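Local structure of thioredoxin (TrxA-1) (Sulfolobus solfataricus, 3TCO) at residues A[5-8]-A[12-15]; A[15-18]-A[23-26]; A[69-74]-A[78-83]. The protein probably reduces disulfide bonds in other proteins, passing electrons through a redox-active pair of cysteines as thioredoxins do. All blocks are in the same frame, centred on the assembly; numbering follows the deposited sequence.

Contact 1 of 3, residues A[5-8]-A[12-15]; sequences VTLV and ENFD. With EDO (1,2-ethanediol), chain D.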
ATOM      1  N   VAL A   5      -3.953  -2.921 -11.462  1.00 22.38           N
ATOM      2  CA  VAL A   5      -3.170  -1.716 -11.672  1.00 20.26           C
ATOM      3  C   VAL A   5      -2.240  -1.420 -10.506  1.00 18.49           C
ATOM      4  O   VAL A   5      -1.656  -0.335 -10.431  1.00 19.04           O
ATOM      5  CB  VAL A   5      -4.086  -0.506 -11.923  1.00 19.66           C
ATOM      6  CG1 VAL A   5      -4.928  -0.761 -13.168  1.00 19.13           C
ATOM      7  CG2 VAL A   5      -4.990  -0.264 -10.702  1.00 20.69           C
ATOM      8  N   THR A   6      -2.101  -2.381  -9.597  1.00 17.08           N
ATOM      9  CA  THR A   6      -1.205  -2.213  -8.460  1.00 16.92           C
ATOM     10  C   THR A   6       0.220  -2.362  -8.964  1.00 16.55           C
ATOM     11  O   THR A   6       0.462  -2.964 -10.011  1.00 15.49           O
ATOM     12  CB  THR A   6      -1.471  -3.243  -7.348  1.00 17.99           C
ATOM     13  OG1 THR A   6      -1.214  -4.569  -7.837  1.00 18.09           O
ATOM     14  CG2 THR A   6      -2.913  -3.129  -6.879  1.00 18.08           C
ATOM     15  N   LEU A   7       1.161  -1.817  -8.203  1.00 15.83           N
ATOM     16  CA  LEU A   7       2.566  -1.815  -8.587  1.00 13.23           C
ATOM     17  C   LEU A   7       3.479  -2.477  -7.574  1.00 14.25           C
ATOM     18  O   LEU A   7       3.471  -2.122  -6.392  1.00 11.75           O
ATOM     19  CB  LEU A   7       3.030  -0.361  -8.783  1.00 14.16           C
ATOM     20  CG  LEU A   7       4.537  -0.093  -8.927  1.00 14.70           C
ATOM     21  CD1 LEU A   7       5.014  -0.563 -10.278  1.00 13.87           C
ATOM     22  CD2 LEU A   7       4.813   1.395  -8.767  1.00 14.88           C
ATOM     23  N   VAL A   8       4.286  -3.420  -8.044  1.00 12.76           N
ATOM     24  CA  VAL A   8       5.245  -4.084  -7.173  1.00 14.19           C
ATOM     25  C   VAL A   8       6.361  -3.098  -6.785  1.00 13.15           C
ATOM     26  O   VAL A   8       6.957  -2.434  -7.636  1.00 16.53           O
ATOM     27  CB  VAL A   8       5.890  -5.302  -7.880  1.00 15.99           C
ATOM     28  CG1 VAL A   8       6.999  -5.879  -7.005  1.00 18.07           C
ATOM     29  CG2 VAL A   8       4.828  -6.377  -8.162  1.00 18.19           C
ATOM     30  N   GLU A  12      14.479  -1.125  -5.188  1.00 16.83           N
ATOM     31  CA  GLU A  12      14.837  -0.533  -6.472  1.00 18.50           C
ATOM     32  C   GLU A  12      13.982   0.675  -6.866  1.00 17.98           C
ATOM     33  O   GLU A  12      14.499   1.624  -7.447  1.00 18.63           O
ATOM     34  CB  GLU A  12      14.788  -1.601  -7.569  1.00 20.39           C
ATOM     35  CG  GLU A  12      15.611  -1.286  -8.807  1.00 25.47           C
ATOM     36  CD  GLU A  12      14.974  -0.224  -9.686  1.00 27.01           C
ATOM     37  OE1 GLU A  12      13.755  -0.329  -9.922  1.00 24.33           O
ATOM     38  OE2 GLU A  12      15.693   0.699 -10.145  1.00 28.82           O
ATOM     39  N   ASN A  13      12.690   0.675  -6.536  1.00 16.29           N
ATOM     40  CA  ASN A  13      11.842   1.818  -6.927  1.00 16.47           C
ATOM     41  C   ASN A  13      11.025   2.460  -5.814  1.00 16.40           C
ATOM     42  O   ASN A  13      10.297   3.429  -6.051  1.00 14.52           O
ATOM     43  CB  ASN A  13      10.893   1.400  -8.067  1.00 14.86           C
ATOM     44  CG  ASN A  13       9.915   0.305  -7.657  1.00 17.84           C
ATOM     45  OD1 ASN A  13      10.129  -0.398  -6.666  1.00 15.43           O
ATOM     46  ND2 ASN A  13       8.835   0.150  -8.433  1.00 17.70           N
ATOM     47  N   PHE A  14      11.155   1.947  -4.592  1.00 17.07           N
ATOM     48  CA  PHE A  14      10.366   2.475  -3.483  1.00 17.11           C
ATOM     49  C   PHE A  14      10.427   3.986  -3.306  1.00 17.93           C
ATOM     50  O   PHE A  14       9.393   4.664  -3.325  1.00 17.58           O
ATOM     51  CB  PHE A  14      10.779   1.822  -2.168  1.00 16.96           C
ATOM     52  CG  PHE A  14       9.835   2.100  -1.033  1.00 17.25           C
ATOM     53  CD1 PHE A  14       8.711   1.302  -0.835  1.00 15.65           C
ATOM     54  CD2 PHE A  14      10.076   3.152  -0.149  1.00 18.15           C
ATOM     55  CE1 PHE A  14       7.844   1.536   0.225  1.00 16.85           C
ATOM     56  CE2 PHE A  14       9.212   3.397   0.917  1.00 18.39           C
ATOM     57  CZ  PHE A  14       8.091   2.583   1.104  1.00 19.28           C
ATOM     58  N   ASP A  15      11.631   4.508  -3.117  1.00 17.57           N
ATOM     59  CA  ASP A  15      11.796   5.934  -2.900  1.00 18.38           C
ATOM     60  C   ASP A  15      11.350   6.818  -4.059  1.00 17.44           C
ATOM     61  O   ASP A  15      10.610   7.775  -3.840  1.00 16.08           O
ATOM     62  CB  ASP A  15      13.247   6.264  -2.524  1.00 20.46           C
ATOM     63  CG  ASP A  15      13.603   5.796  -1.127  1.00 25.74           C
ATOM     64  OD1 ASP A  15      12.674   5.440  -0.365  1.00 26.15           O
ATOM     65  OD2 ASP A  15      14.807   5.789  -0.788  1.00 26.85           O
TER
HETATM   66  C1  EDO D 500       0.347   3.050 -11.451  1.00 16.49           C
HETATM   67  O1  EDO D 500      -0.231   4.005 -12.345  1.00 19.52           O
HETATM   68  C2  EDO D 500       0.373   1.676 -12.127  1.00 15.79           C
HETATM   69  O2  EDO D 500      -0.956   1.296 -12.496  1.00 13.80           O
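The side-chain amide of N13 lies against the end of strand 7-8, where its CG sits 4.0 Å from the carbonyl oxygen of V8. ND2 makes the actual bond: it donates to V8 O at 3.3 Å, long for such a pair but nearly straight, with 169° at the hydrogen. The acceptor lies almost in the plane of the N13 amide, and the donor lies in the plane of the V8 carbonyl, with a C=O...N angle of 150°. Both flat groups are therefore well oriented, even though they stand somewhat apart. N13 reaches this place with CG between its own backbone N and carbonyl carbon (chi1 63°), which swings the amide back over the turn toward the strand. The other end of the amide is held as well, since OD1 accepts a hydrogen bond from the backbone N of T10; with one bond at each end, the rotation of the amide is fixed. N13 occupies the N-cap position of helix 14-20, yet its side chain makes no capping bond. This is the first beta-to-alpha connection of the thioredoxin fold, where edge strand 7-8 leads through a short turn into helix 14-20. L7 CD2 lies 4.2 Å from N13 ND2, a marginal van der Waals approach of a methyl to the amide nitrogen, while the L7 backbone pairs with F56 and R58 of the neighbouring strand 55-60. Farther back along the chain, V5 and T6 rest on helix 34-49. A 1,2-ethanediol molecule, probably from the crystallisation liquor, donates from O2 to V5 O at 2.7 Å.

Contact 2 of 3, residues A[15-18]-A[23-26]; sequences DEVI and LVLV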
ATOM      1  N   ASP A  15      11.631   4.508  -3.117  1.00 17.57           N
ATOM      2  CA  ASP A  15      11.796   5.934  -2.900  1.00 18.38           C
ATOM      3  C   ASP A  15      11.350   6.818  -4.059  1.00 17.44           C
ATOM      4  O   ASP A  15      10.610   7.775  -3.840  1.00 16.08           O
ATOM      5  CB  ASP A  15      13.247   6.264  -2.524  1.00 20.46           C
ATOM      6  CG  ASP A  15      13.603   5.796  -1.127  1.00 25.74           C
ATOM      7  OD1 ASP A  15      12.674   5.440  -0.365  1.00 26.15           O
ATOM      8  OD2 ASP A  15      14.807   5.789  -0.788  1.00 26.85           O
ATOM      9  N   GLU A  16      11.766   6.501  -5.283  1.00 16.67           N
ATOM     10  CA  GLU A  16      11.379   7.344  -6.416  1.00 18.50           C
ATOM     11  C   GLU A  16       9.867   7.396  -6.607  1.00 17.21           C
ATOM     12  O   GLU A  16       9.325   8.437  -6.975  1.00 17.37           O
ATOM     13  CB  GLU A  16      12.058   6.887  -7.714  1.00 18.96           C
ATOM     14  CG  GLU A  16      11.576   5.577  -8.307  1.00 19.79           C
ATOM     15  CD  GLU A  16      12.533   5.042  -9.367  1.00 23.44           C
ATOM     16  OE1 GLU A  16      12.919   5.807 -10.274  1.00 26.55           O
ATOM     17  OE2 GLU A  16      12.895   3.854  -9.301  1.00 25.34           O
ATOM     18  N   VAL A  17       9.186   6.283  -6.363  1.00 15.62           N
ATOM     19  CA  VAL A  17       7.724   6.254  -6.508  1.00 14.17           C
ATOM     20  C   VAL A  17       7.064   7.152  -5.448  1.00 15.52           C
ATOM     21  O   VAL A  17       6.176   7.957  -5.755  1.00 12.98           O
ATOM     22  CB  VAL A  17       7.198   4.791  -6.392  1.00 14.98           C
ATOM     23  CG1 VAL A  17       5.661   4.776  -6.288  1.00 14.53           C
ATOM     24  CG2 VAL A  17       7.664   3.979  -7.618  1.00 13.41           C
ATOM     25  N   ILE A  18       7.506   7.033  -4.198  1.00 14.72           N
ATOM     26  CA  ILE A  18       6.937   7.846  -3.126  1.00 16.15           C
ATOM     27  C   ILE A  18       7.231   9.335  -3.281  1.00 17.26           C
ATOM     28  O   ILE A  18       6.375  10.171  -2.998  1.00 17.40           O
ATOM     29  CB  ILE A  18       7.466   7.417  -1.733  1.00 17.51           C
ATOM     30  CG1 ILE A  18       6.988   6.003  -1.396  1.00 20.15           C
ATOM     31  CG2 ILE A  18       6.979   8.390  -0.675  1.00 19.20           C
ATOM     32  CD1 ILE A  18       5.501   5.875  -1.375  1.00 25.97           C
ATOM     33  N   LEU A  23       0.144  10.869  -4.083  1.00 14.69           N
ATOM     34  CA  LEU A  23      -0.391   9.887  -3.154  1.00 13.07           C
ATOM     35  C   LEU A  23       0.047   8.487  -3.532  1.00 13.21           C
ATOM     36  O   LEU A  23      -0.203   8.014  -4.652  1.00 13.26           O
ATOM     37  CB  LEU A  23      -1.929   9.948  -3.112  1.00 12.97           C
ATOM     38  CG  LEU A  23      -2.621   8.783  -2.378  1.00 12.99           C
ATOM     39  CD1 LEU A  23      -2.262   8.817  -0.882  1.00 12.34           C
ATOM     40  CD2 LEU A  23      -4.140   8.880  -2.535  1.00 13.21           C
ATOM     41  N   VAL A  24       0.687   7.814  -2.582  1.00 12.63           N
ATOM     42  CA  VAL A  24       1.157   6.457  -2.808  1.00 12.19           C
ATOM     43  C   VAL A  24       0.800   5.589  -1.610  1.00 12.40           C
ATOM     44  O   VAL A  24       1.113   5.934  -0.466  1.00 12.78           O
ATOM     45  CB  VAL A  24       2.691   6.400  -2.997  1.00 13.51           C
ATOM     46  CG1 VAL A  24       3.127   4.953  -3.257  1.00 14.28           C
ATOM     47  CG2 VAL A  24       3.126   7.285  -4.182  1.00 11.09           C
ATOM     48  N   LEU A  25       0.118   4.479  -1.878  1.00 11.59           N
ATOM     49  CA  LEU A  25      -0.258   3.535  -0.830  1.00 12.56           C
ATOM     50  C   LEU A  25       0.622   2.314  -1.000  1.00 12.20           C
ATOM     51  O   LEU A  25       1.042   1.991  -2.111  1.00 11.53           O
ATOM     52  CB  LEU A  25      -1.737   3.131  -0.940  1.00 12.09           C
ATOM     53  CG  LEU A  25      -2.757   4.245  -0.681  1.00 13.40           C
ATOM     54  CD1 LEU A  25      -3.047   4.994  -1.984  1.00 13.35           C
ATOM     55  CD2 LEU A  25      -4.043   3.635  -0.139  1.00 13.78           C
ATOM     56  N   VAL A  26       0.901   1.630   0.101  1.00 12.42           N
ATOM     57  CA  VAL A  26       1.754   0.453   0.039  1.00 13.71           C
ATOM     58  C   VAL A  26       1.159  -0.681   0.857  1.00 14.29           C
ATOM     59  O   VAL A  26       1.161  -0.626   2.084  1.00 16.19           O
ATOM     60  CB  VAL A  26       3.183   0.751   0.584  1.00 15.30           C
ATOM     61  CG1 VAL A  26       4.085  -0.470   0.362  1.00 15.37           C
ATOM     62  CG2 VAL A  26       3.772   1.979  -0.099  1.00 13.71           C
TER
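V17 meets V24 twice, once with its side chain and once with its backbone. Its CG1, which extends opposite the backbone N (chi1 170°), comes to 4.0 Å from V24 CG1 and scarcely farther from CG2, so a single methyl bears on both branches of the strand valine. The two side chains cross at about a right angle. The carbonyl of V17 also faces V24, with O 3.5 Å from CG2, a van der Waals approach to a methyl; the same oxygen accepts a hydrogen bond from N21 ND2 where the helix comes to its end. Helix 14-20 thus lies on one face of the central sheet and carries the chain from strand 7-8 to strand 23-29. Those two strands are parallel with strand 55-60 between them, which makes this the beta-alpha-beta crossover that opens the thioredoxin fold. V24 and V26 direct their CB atoms toward the helix, whereas L23 and L25 point away, to meet helix 97-107 on the other face. One residue beyond V17, I18 sends out its CD1, the part of the side chain nearest the strand. CD1 is modelled closer to V24 CG1 than carbons can sit, so that approach is doubtful and no packing detail is drawn from it. The same CD1 lies 4.4 Å from V26 CG2, at the outer limit of apolar contact. I18 also packs on F82 of strand 78-83, and V17 on L9 and V55. No hydrogen bond joins the two segments.

Contact 3 of 3, residues A[69-74]-A[78-83]; sequences DKYSVL and TTLIFV. With EDO (1,2-ethanediol), chain E.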
ATOM      1  N   ASP A  69      11.109  -3.224   7.984  1.00 27.01           N
ATOM      2  CA  ASP A  69      11.711  -2.835   9.257  1.00 28.67           C
ATOM      3  C   ASP A  69      11.767  -1.318   9.384  1.00 28.26           C
ATOM      4  O   ASP A  69      11.420  -0.760  10.423  1.00 29.15           O
ATOM      5  CB  ASP A  69      13.129  -3.414   9.397  1.00 30.88           C
ATOM      6  CG  ASP A  69      13.136  -4.923   9.568  1.00 35.56           C
ATOM      7  OD1 ASP A  69      12.159  -5.472  10.124  1.00 37.72           O
ATOM      8  OD2 ASP A  69      14.128  -5.567   9.162  1.00 37.91           O
ATOM      9  N   LYS A  70      12.196  -0.648   8.319  1.00 27.20           N
ATOM     10  CA  LYS A  70      12.286   0.804   8.334  1.00 25.76           C
ATOM     11  C   LYS A  70      10.986   1.444   8.818  1.00 26.07           C
ATOM     12  O   LYS A  70      11.018   2.388   9.604  1.00 25.38           O
ATOM     13  CB  LYS A  70      12.636   1.331   6.938  1.00 26.54           C
ATOM     14  CG  LYS A  70      12.779   2.848   6.867  1.00 26.78           C
ATOM     15  CD  LYS A  70      13.400   3.328   5.546  1.00 26.92           C
ATOM     16  CE  LYS A  70      13.429   4.851   5.506  1.00 28.59           C
ATOM     17  NZ  LYS A  70      14.008   5.417   4.256  1.00 26.81           N
ATOM     18  N   TYR A  71       9.846   0.933   8.360  1.00 25.03           N
ATOM     19  CA  TYR A  71       8.561   1.502   8.766  1.00 25.85           C
ATOM     20  C   TYR A  71       7.851   0.698   9.850  1.00 27.48           C
ATOM     21  O   TYR A  71       6.634   0.786  10.000  1.00 26.80           O
ATOM     22  CB  TYR A  71       7.649   1.665   7.540  1.00 25.64           C
ATOM     23  CG  TYR A  71       8.197   2.650   6.541  1.00 24.04           C
ATOM     24  CD1 TYR A  71       8.939   2.217   5.440  1.00 23.87           C
ATOM     25  CD2 TYR A  71       8.040   4.024   6.728  1.00 24.32           C
ATOM     26  CE1 TYR A  71       9.512   3.120   4.556  1.00 21.64           C
ATOM     27  CE2 TYR A  71       8.617   4.946   5.843  1.00 24.17           C
ATOM     28  CZ  TYR A  71       9.349   4.484   4.763  1.00 22.65           C
ATOM     29  OH  TYR A  71       9.923   5.370   3.879  1.00 24.18           O
ATOM     30  N   SER A  72       8.634  -0.073  10.601  1.00 27.93           N
ATOM     31  CA  SER A  72       8.145  -0.906  11.694  1.00 29.87           C
ATOM     32  C   SER A  72       6.897  -1.743  11.393  1.00 29.50           C
ATOM     33  O   SER A  72       5.965  -1.805  12.197  1.00 29.52           O
ATOM     34  CB  SER A  72       7.899  -0.040  12.932  1.00 31.51           C
ATOM     35  OG  SER A  72       7.000   1.014  12.636  1.00 36.30           O
ATOM     36  N   VAL A  73       6.886  -2.402  10.243  1.00 27.60           N
ATOM     37  CA  VAL A  73       5.760  -3.244   9.883  1.00 27.85           C
ATOM     38  C   VAL A  73       5.916  -4.570  10.629  1.00 29.05           C
ATOM     39  O   VAL A  73       6.603  -5.486  10.167  1.00 29.14           O
ATOM     40  CB  VAL A  73       5.729  -3.489   8.368  1.00 26.16           C
ATOM     41  CG1 VAL A  73       4.600  -4.444   8.015  1.00 24.19           C
ATOM     42  CG2 VAL A  73       5.561  -2.150   7.643  1.00 24.32           C
ATOM     43  N   LEU A  74       5.274  -4.662  11.790  1.00 30.46           N
ATOM     44  CA  LEU A  74       5.351  -5.866  12.618  1.00 31.30           C
ATOM     45  C   LEU A  74       4.212  -6.845  12.361  1.00 30.63           C
ATOM     46  O   LEU A  74       4.344  -8.048  12.612  1.00 30.83           O
ATOM     47  CB  LEU A  74       5.363  -5.482  14.097  1.00 34.36           C
ATOM     48  CG  LEU A  74       6.542  -4.610  14.541  1.00 37.53           C
ATOM     49  CD1 LEU A  74       6.425  -4.313  16.031  1.00 38.80           C
ATOM     50  CD2 LEU A  74       7.860  -5.326  14.239  1.00 39.20           C
ATOM     51  N   THR A  78      -0.502  -4.468   6.362  1.00 16.92           N
ATOM     52  CA  THR A  78      -0.339  -3.092   6.814  1.00 16.35           C
ATOM     53  C   THR A  78      -0.328  -2.255   5.547  1.00 15.97           C
ATOM     54  O   THR A  78       0.336  -2.607   4.572  1.00 16.65           O
ATOM     55  CB  THR A  78       0.995  -2.839   7.542  1.00 17.12           C
ATOM     56  OG1 THR A  78       0.947  -3.427   8.850  1.00 17.26           O
ATOM     57  CG2 THR A  78       1.237  -1.339   7.668  1.00 14.70           C
ATOM     58  N   THR A  79      -1.064  -1.152   5.557  1.00 16.20           N
ATOM     59  CA  THR A  79      -1.104  -0.286   4.392  1.00 14.50           C
ATOM     60  C   THR A  79      -0.514   1.068   4.762  1.00 14.18           C
ATOM     61  O   THR A  79      -1.128   1.847   5.502  1.00 15.59           O
ATOM     62  CB  THR A  79      -2.556  -0.092   3.899  1.00 15.53           C
ATOM     63  OG1 THR A  79      -3.145  -1.370   3.614  1.00 14.04           O
ATOM     64  CG2 THR A  79      -2.572   0.725   2.637  1.00 15.55           C
ATOM     65  N   LEU A  80       0.690   1.332   4.267  1.00 12.26           N
ATOM     66  CA  LEU A  80       1.365   2.600   4.513  1.00 12.67           C
ATOM     67  C   LEU A  80       0.750   3.609   3.560  1.00 13.69           C
ATOM     68  O   LEU A  80       0.403   3.255   2.425  1.00 11.87           O
ATOM     69  CB  LEU A  80       2.854   2.482   4.187  1.00 12.82           C
ATOM     70  CG  LEU A  80       3.614   1.345   4.886  1.00 12.85           C
ATOM     71  CD1 LEU A  80       5.053   1.283   4.343  1.00 14.61           C
ATOM     72  CD2 LEU A  80       3.587   1.583   6.391  1.00 13.90           C
ATOM     73  N   ILE A  81       0.606   4.849   4.013  1.00 12.82           N
ATOM     74  CA  ILE A  81       0.073   5.891   3.148  1.00 13.89           C
ATOM     75  C   ILE A  81       1.037   7.077   3.109  1.00 13.25           C
ATOM     76  O   ILE A  81       1.379   7.663   4.143  1.00 12.49           O
ATOM     77  CB  ILE A  81      -1.321   6.358   3.605  1.00 15.33           C
ATOM     78  CG1 ILE A  81      -2.269   5.141   3.621  1.00 17.04           C
ATOM     79  CG2 ILE A  81      -1.838   7.458   2.646  1.00 12.93           C
ATOM     80  CD1 ILE A  81      -3.661   5.441   4.037  1.00 23.24           C
ATOM     81  N   PHE A  82       1.478   7.411   1.902  1.00 14.07           N
ATOM     82  CA  PHE A  82       2.418   8.512   1.700  1.00 13.85           C
ATOM     83  C   PHE A  82       1.783   9.623   0.890  1.00 14.20           C
ATOM     84  O   PHE A  82       1.153   9.357  -0.131  1.00 13.37           O
ATOM     85  CB  PHE A  82       3.657   8.038   0.938  1.00 12.73           C
ATOM     86  CG  PHE A  82       4.497   7.039   1.687  1.00 13.36           C
ATOM     87  CD1 PHE A  82       4.215   5.672   1.619  1.00 13.61           C
ATOM     88  CD2 PHE A  82       5.572   7.466   2.460  1.00 13.91           C
ATOM     89  CE1 PHE A  82       5.005   4.738   2.316  1.00 14.09           C
ATOM     90  CE2 PHE A  82       6.366   6.536   3.166  1.00 13.34           C
ATOM     91  CZ  PHE A  82       6.076   5.178   3.087  1.00 13.16           C
ATOM     92  N   VAL A  83       1.970  10.863   1.334  1.00 13.34           N
ATOM     93  CA  VAL A  83       1.445  12.021   0.621  1.00 13.66           C
ATOM     94  C   VAL A  83       2.584  13.031   0.524  1.00 14.00           C
ATOM     95  O   VAL A  83       3.197  13.389   1.527  1.00 13.45           O
ATOM     96  CB  VAL A  83       0.223  12.640   1.357  1.00 14.21           C
ATOM     97  CG1 VAL A  83      -0.224  13.941   0.657  1.00 14.18           C
ATOM     98  CG2 VAL A  83      -0.932  11.640   1.368  1.00 12.48           C
TER
HETATM   99  C1  EDO E 501       2.777  15.666   4.102  1.00 17.61           C
HETATM  100  O1  EDO E 501       3.681  15.357   3.039  1.00 19.38           O
HETATM  101  C2  EDO E 501       1.411  16.024   3.516  1.00 17.92           C
HETATM  102  O2  EDO E 501       1.558  17.146   2.640  1.00 17.69           O
HETATM  103  O   HOH W   1       2.532  -2.943  11.028  1.00 34.99           O
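Y71 can be followed from its CB, which lies 4.1 Å from CD1 of L80. CG and CD1 of the tyrosine are equally close to that methyl, which approaches the ring obliquely as the two side chains cross at about a right angle. Farther out, CE2 and CZ meet the F82 ring, with CZ 3.7 Å from F82 CZ. At the tip, the hydroxyl oxygen passes 3.8 Å from F82 CE2. The rings form an offset edge-to-face pair: F82 turns its edge to the face of Y71, the planes stand at 87° and the centroids are 5.4 Å apart. K70 CG lies against the opposite face. Y71 reaches the strand because CG is turned anti to its carbonyl carbon (chi1 -64°) just where the chain leaves helix 65-70. A Schellman motif ends that helix: V73 N bonds to A68 O and S72 N to D69 O, with S72, at positive phi, as the C-prime residue. S72 OG also donates to Y71 O at 2.7 Å, from above the carbonyl plane. In the thioredoxin fold this segment leads toward the loop that normally carries the cis-proline, just before strand 78-83. Nearer that loop, V73 CG1 slides past T78 OG1 at 3.9 Å. T78 OG1 is hydrogen-bonded to N75 O and accepts from a water at 2.7 Å, and that water is weakly bonded by L74 N. Were Y71 an alanine, the edge of F82 would probably lose the aromatic face it points at, and a gap would open beside L80 CD1. With no direct hydrogen bond between the segments, dispersion and the edge-to-face ring pair hold the helix end to the strand, while S72 OG and T78 OG1 find partners in the nearby turn and, for T78, a water.

Overall arrangement
The contacts follow one another along the chain, contact 2 starting on the D15 where contact 1 ends and contact 3 coming much later. Contacts 1 and 2 share helix 14-20 and have centres about 7 Å apart; contact 3 is centred about 14 Å from the first and 11 Å from the second. All reach the same five-stranded mixed sheet, in which strands 23-29 and 78-83 are antiparallel neighbours, with V24 O to F82 N at 2.8 Å a probable hydrogen bond. F14, from the 12-15 segment, reaches the other two contacts, touching V26, F82 and the Y71 hydroxyl. Helix 14-20 and the end of helix 65-70 thereby share one apolar core over the sheet of this thioredoxin.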